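Local coordinates for protein predicted ATPase involved in replication control, Cdc46/Mcm family (Methanopyrus kandleri AV19, PDB 3F8T) that probably binds ATP and single-stranded DNA as a homolog of the MCM replicative helicase, a family linked to DNA unwinding at replication, at residues A117-E122 with G165-A170; A147-G152 with T171-E176. The protein carries 2 engineered substitutions. All blocks are in the same frame, centred on the assembly; numbering follows the deposited sequence.

Interaction 1: A117-E122 with G165-A170; sequences ALISIE and GIVRSA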
loop_
_atom_site.group_PDB
_atom_site.type_symbol
_atom_site.label_atom_id
_atom_site.label_comp_id
_atom_site.label_asym_id
_atom_site.label_seq_id
_atom_site.Cartn_x
_atom_site.Cartn_y
_atom_site.Cartn_z
ATOM N N ALA A 117 -6.381 -3.738 -28.334
ATOM C CA ALA A 117 -5.465 -2.612 -28.134
ATOM C C ALA A 117 -4.321 -2.890 -27.153
ATOM O O ALA A 117 -4.468 -3.685 -26.200
ATOM C CB ALA A 117 -6.245 -1.389 -27.673
ATOM N N LEU A 118 -3.195 -2.215 -27.394
ATOM C CA LEU A 118 -2.094 -2.150 -26.446
ATOM C C LEU A 118 -2.446 -1.126 -25.379
ATOM O O LEU A 118 -2.788 0.028 -25.691
ATOM C CB LEU A 118 -0.800 -1.716 -27.156
ATOM C CG LEU A 118 0.400 -1.413 -26.249
ATOM C CD1 LEU A 118 0.978 -2.705 -25.695
ATOM C CD2 LEU A 118 1.426 -0.655 -27.065
ATOM N N ILE A 119 -2.373 -1.548 -24.124
ATOM C CA ILE A 119 -2.716 -0.691 -22.998
ATOM C C ILE A 119 -1.804 -0.998 -21.813
ATOM O O ILE A 119 -1.108 -2.018 -21.811
ATOM C CB ILE A 119 -4.212 -0.874 -22.550
ATOM C CG1 ILE A 119 -4.415 -2.211 -21.818
ATOM C CG2 ILE A 119 -5.171 -0.740 -23.759
ATOM C CD1 ILE A 119 -5.642 -2.271 -20.942
ATOM N N SER A 120 -1.826 -0.126 -20.799
ATOM C CA SER A 120 -1.340 -0.540 -19.481
ATOM C C SER A 120 -2.473 -0.457 -18.463
ATOM O O SER A 120 -3.417 0.335 -18.624
ATOM C CB SER A 120 -0.114 0.265 -19.026
ATOM O OG SER A 120 -0.482 1.479 -18.407
ATOM N N ILE A 121 -2.408 -1.329 -17.462
ATOM C CA ILE A 121 -3.244 -1.204 -16.271
ATOM C C ILE A 121 -2.334 -1.026 -15.067
ATOM O O ILE A 121 -1.158 -1.393 -15.111
ATOM C CB ILE A 121 -4.208 -2.417 -16.076
ATOM C CG1 ILE A 121 -3.454 -3.749 -15.896
ATOM C CG2 ILE A 121 -5.201 -2.476 -17.228
ATOM C CD1 ILE A 121 -4.330 -4.912 -15.372
ATOM N N GLU A 122 -2.879 -0.463 -13.995
ATOM C CA GLU A 122 -2.141 -0.364 -12.762
ATOM C C GLU A 122 -3.069 -0.646 -11.590
ATOM O O GLU A 122 -4.184 -0.119 -11.531
ATOM C CB GLU A 122 -1.531 1.028 -12.640
ATOM C CG GLU A 122 -0.636 1.227 -11.422
ATOM C CD GLU A 122 -0.111 2.642 -11.367
ATOM O OE1 GLU A 122 -0.914 3.556 -11.109
ATOM O OE2 GLU A 122 1.094 2.845 -11.610
ATOM N N GLY A 165 0.217 -4.695 -21.890
ATOM C CA GLY A 165 -0.279 -5.853 -22.597
ATOM C C GLY A 165 -1.249 -5.530 -23.703
ATOM O O GLY A 165 -1.567 -4.383 -23.949
ATOM N N ILE A 166 -1.734 -6.575 -24.357
ATOM C CA ILE A 166 -2.751 -6.420 -25.381
ATOM C C ILE A 166 -4.054 -7.103 -24.895
ATOM O O ILE A 166 -4.030 -8.238 -24.425
ATOM C CB ILE A 166 -2.262 -6.973 -26.744
ATOM C CG1 ILE A 166 -1.097 -6.107 -27.282
ATOM C CG2 ILE A 166 -3.403 -6.942 -27.758
ATOM C CD1 ILE A 166 -0.307 -6.770 -28.424
ATOM N N VAL A 167 -5.166 -6.388 -24.993
ATOM C CA VAL A 167 -6.465 -6.885 -24.530
ATOM C C VAL A 167 -7.019 -7.870 -25.551
ATOM O O VAL A 167 -7.068 -7.565 -26.738
ATOM C CB VAL A 167 -7.476 -5.736 -24.355
ATOM C CG1 VAL A 167 -8.841 -6.258 -23.856
ATOM C CG2 VAL A 167 -6.933 -4.690 -23.410
ATOM N N ARG A 168 -7.412 -9.056 -25.087
ATOM C CA ARG A 168 -8.068 -10.043 -25.928
ATOM C C ARG A 168 -9.240 -10.649 -25.168
ATOM O O ARG A 168 -9.045 -11.412 -24.210
ATOM C CB ARG A 168 -7.080 -11.129 -26.369
ATOM C CG ARG A 168 -5.989 -10.605 -27.295
ATOM C CD ARG A 168 -5.244 -11.721 -28.002
ATOM N NE ARG A 168 -4.283 -11.196 -28.976
ATOM C CZ ARG A 168 -3.043 -10.802 -28.682
ATOM N NH1 ARG A 168 -2.595 -10.838 -27.425
ATOM N NH2 ARG A 168 -2.253 -10.348 -29.649
ATOM N N SER A 169 -10.450 -10.274 -25.585
ATOM C CA SER A 169 -11.705 -10.734 -24.976
ATOM C C SER A 169 -11.704 -10.628 -23.449
ATOM O O SER A 169 -11.701 -11.641 -22.738
ATOM C CB SER A 169 -12.052 -12.154 -25.437
ATOM O OG SER A 169 -12.154 -12.212 -26.855
ATOM N N ALA A 170 -11.693 -9.390 -22.962
ATOM C CA ALA A 170 -11.767 -9.090 -21.527
ATOM C C ALA A 170 -10.631 -9.683 -20.682
ATOM O O ALA A 170 -10.748 -9.749 -19.452
ATOM C CB ALA A 170 -13.156 -9.484 -20.947
#
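Leu118 and Ile119 meet Gly165 and Ile166 where the first strand of the OB fold, 118-130, starts out antiparallel against strand 160-168. The segments 118-122 and 165-168 cross at 104°, which is consistent with so short a pairing in a strongly curled barrel sheet. Ile119 and Gly165 form the hydrogen-bonded pair: Ile119 N donates to Gly165 O at 3.0 Å, and Gly165 N returns a bond to Ile119 O. One residue further out, Leu118 faces Ile166 as a non-hydrogen-bonded pair, and beyond it Val167 N hydrogen-bonds to Ala117 O. Side chains add to this ladder on both faces. Leu118 CG stands anti to the backbone N (chi1 172°), and its CD1 lies 3.5 Å from Gly165 O. On the face of Ile119, the Leu172 side chain touches both Ile119 and Val167; on that of Leu118, Ala74 of helix 74-88 touches both Leu118 and Ile166. Ile119 holds CG1 between its backbone N and carbonyl carbon (chi1 73°), and from there the chain crosses Val167 obliquely, with Ile119 CD1 3.7 Å from Val167 CG2.

Interaction 2: A147-G152 with T171-E176; sequences AVRLHG and TLDALE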
loop_
_atom_site.group_PDB
_atom_site.type_symbol
_atom_site.label_atom_id
_atom_site.label_comp_id
_atom_site.label_asym_id
_atom_site.label_seq_id
_atom_site.Cartn_x
_atom_site.Cartn_y
_atom_site.Cartn_z
ATOM N N ALA A 147 -8.699 -9.609 -15.488
ATOM C CA ALA A 147 -8.021 -10.898 -15.640
ATOM C C ALA A 147 -6.794 -10.707 -16.515
ATOM O O ALA A 147 -6.861 -9.983 -17.516
ATOM C CB ALA A 147 -8.976 -11.950 -16.265
ATOM N N VAL A 148 -5.694 -11.369 -16.148
ATOM C CA VAL A 148 -4.400 -11.241 -16.837
ATOM C C VAL A 148 -3.775 -12.606 -17.106
ATOM O O VAL A 148 -3.623 -13.417 -16.179
ATOM C CB VAL A 148 -3.375 -10.375 -16.012
ATOM C CG1 VAL A 148 -2.111 -10.128 -16.819
ATOM C CG2 VAL A 148 -3.987 -9.027 -15.568
ATOM N N ARG A 149 -3.437 -12.866 -18.374
ATOM C CA ARG A 149 -2.618 -14.021 -18.751
ATOM C C ARG A 149 -1.177 -13.561 -18.687
ATOM O O ARG A 149 -0.797 -12.596 -19.361
ATOM C CB ARG A 149 -2.977 -14.528 -20.155
ATOM C CG ARG A 149 -4.210 -15.416 -20.202
ATOM C CD ARG A 149 -4.431 -15.984 -21.619
ATOM N NE ARG A 149 -4.896 -14.940 -22.528
ATOM C CZ ARG A 149 -6.172 -14.672 -22.790
ATOM N NH1 ARG A 149 -7.141 -15.387 -22.228
ATOM N NH2 ARG A 149 -6.481 -13.677 -23.609
ATOM N N LEU A 150 -0.386 -14.234 -17.853
ATOM C CA LEU A 150 0.928 -13.714 -17.463
ATOM C C LEU A 150 2.061 -14.010 -18.439
ATOM O O LEU A 150 3.023 -13.249 -18.506
ATOM C CB LEU A 150 1.304 -14.159 -16.046
ATOM C CG LEU A 150 0.437 -13.580 -14.915
ATOM C CD1 LEU A 150 0.685 -14.339 -13.627
ATOM C CD2 LEU A 150 0.705 -12.088 -14.723
ATOM N N HIS A 151 1.967 -15.126 -19.162
ATOM C CA HIS A 151 2.991 -15.470 -20.165
ATOM C C HIS A 151 4.412 -15.423 -19.592
ATOM O O HIS A 151 5.311 -14.813 -20.176
ATOM C CB HIS A 151 2.881 -14.549 -21.393
ATOM C CG HIS A 151 1.534 -14.574 -22.048
ATOM N ND1 HIS A 151 1.013 -15.708 -22.640
ATOM C CD2 HIS A 151 0.596 -13.608 -22.197
ATOM C CE1 HIS A 151 -0.187 -15.436 -23.123
ATOM N NE2 HIS A 151 -0.461 -14.166 -22.869
ATOM N N GLY A 152 4.615 -16.055 -18.439
ATOM C CA GLY A 152 5.950 -16.139 -17.834
ATOM C C GLY A 152 6.344 -14.977 -16.945
ATOM O O GLY A 152 7.359 -15.042 -16.237
ATOM N N THR A 171 -9.551 -10.114 -21.337
ATOM C CA THR A 171 -8.313 -10.535 -20.663
ATOM C C THR A 171 -7.115 -9.754 -21.220
ATOM O O THR A 171 -6.980 -9.574 -22.438
ATOM C CB THR A 171 -8.059 -12.065 -20.800
ATOM O OG1 THR A 171 -9.096 -12.794 -20.120
ATOM C CG2 THR A 171 -6.706 -12.470 -20.200
ATOM N N LEU A 172 -6.244 -9.298 -20.321
ATOM C CA LEU A 172 -5.027 -8.622 -20.724
ATOM C C LEU A 172 -3.932 -9.660 -20.884
ATOM O O LEU A 172 -3.600 -10.365 -19.927
ATOM C CB LEU A 172 -4.618 -7.567 -19.675
ATOM C CG LEU A 172 -3.408 -6.691 -20.031
ATOM C CD1 LEU A 172 -3.765 -5.758 -21.193
ATOM C CD2 LEU A 172 -2.948 -5.889 -18.837
ATOM N N ASP A 173 -3.393 -9.775 -22.098
ATOM C CA ASP A 173 -2.230 -10.610 -22.338
ATOM C C ASP A 173 -0.979 -9.805 -22.036
ATOM O O ASP A 173 -0.584 -8.940 -22.809
ATOM C CB ASP A 173 -2.207 -11.122 -23.790
ATOM C CG ASP A 173 -3.164 -12.277 -24.000
ATOM O OD1 ASP A 173 -2.950 -13.332 -23.364
ATOM O OD2 ASP A 173 -4.116 -12.141 -24.798
ATOM N N ALA A 174 -0.354 -10.111 -20.910
ATOM C CA ALA A 174 0.772 -9.343 -20.417
ATOM C C ALA A 174 1.987 -9.436 -21.342
ATOM O O ALA A 174 2.361 -10.530 -21.796
ATOM C CB ALA A 174 1.127 -9.793 -18.977
ATOM N N LEU A 175 2.579 -8.278 -21.618
ATOM C CA LEU A 175 3.861 -8.172 -22.324
ATOM C C LEU A 175 4.999 -7.844 -21.358
ATOM O O LEU A 175 6.122 -8.310 -21.524
ATOM C CB LEU A 175 3.785 -7.081 -23.394
ATOM C CG LEU A 175 2.893 -7.381 -24.600
ATOM C CD1 LEU A 175 2.632 -6.092 -25.367
ATOM C CD2 LEU A 175 3.512 -8.454 -25.514
ATOM N N GLU A 176 4.701 -7.014 -20.362
ATOM C CA GLU A 176 5.654 -6.734 -19.282
ATOM C C GLU A 176 4.937 -6.338 -17.994
ATOM O O GLU A 176 3.802 -5.861 -18.022
ATOM C CB GLU A 176 6.716 -5.681 -19.655
ATOM C CG GLU A 176 6.300 -4.571 -20.598
ATOM C CD GLU A 176 7.485 -3.679 -21.015
ATOM O OE1 GLU A 176 8.145 -3.097 -20.121
ATOM O OE2 GLU A 176 7.753 -3.549 -22.235
#
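Arg149 and Asp173 face each other across two parallel strands of the OB fold and show how one carboxylate can serve two side chains. The guanidinium grips it side-on: Arg149 NE bonds to Asp173 OD1 at 2.7 Å and Arg149 NH2 to Asp173 OD2 at 3.1 Å, both on the syn side. The two flat groups are not coplanar; their planes stand 37° apart, although both oxygens lie close to the guanidinium plane. A bend at chi3 (-72°) sets NE toward Asp173 OD1. Thr171 crosses the arginine at about a right angle, its CG2 over the centre of one guanidinium face and 3.4 Å from Arg149 CZ. His151 is the second partner. Its NE2 meets Asp173 OD1 at 2.7 Å on the anti side, and it reaches that oxygen from the opposite face of the carboxylate to Arg149 NE. Asp173 meets the imidazole at its edge, in the ring plane, and ring and carboxylate planes are likewise 37° apart. OD1 thus accepts two short bonds, and the neighbouring arginine would be expected to favour the charged form of the acid. An alanine in place of Arg149 would probably leave Asp173 without its main charge partner and uncover the methyl of Thr171. Below this polar cluster, three backbone bonds hold the strands in parallel register: Leu172 N to Ala147 O, Arg149 N to Leu172 O, and Ala174 N to Arg149 O. The other face is apolar, with Val148 CG1 3.9 Å from Ala174 CB. Here Val148 also touches Val139 of strand 134-140 and Ile121 of strand 118-130, while Leu172 packs on Ile163 of strand 160-168; strand 145-149 thus lies between 134-140 and 171-174, which in turn borders 160-168.

In the fold
From the N-terminal side, the chain passes through 117-122, at the start of strand 118-130, runs out along it and returns through 134-140 to 147-152, the first half of interaction 2. It then reaches 165-170, where interaction 1 closes a loop of 42 residues containing no helix. Directly afterwards 171-176 closes interaction 2 over 18 residues. The segments alternate, so the two loops cross and neither nests within the other. Strands 160-168 and 171-174 follow one another and are neighbours in the sheet, which puts the contact centres about 8 Å apart. Ile166 O and Asp173 N, 2.9 Å apart, probably share a hydrogen bond, linking the antiparallel pairing to the parallel one within a single curled sheet.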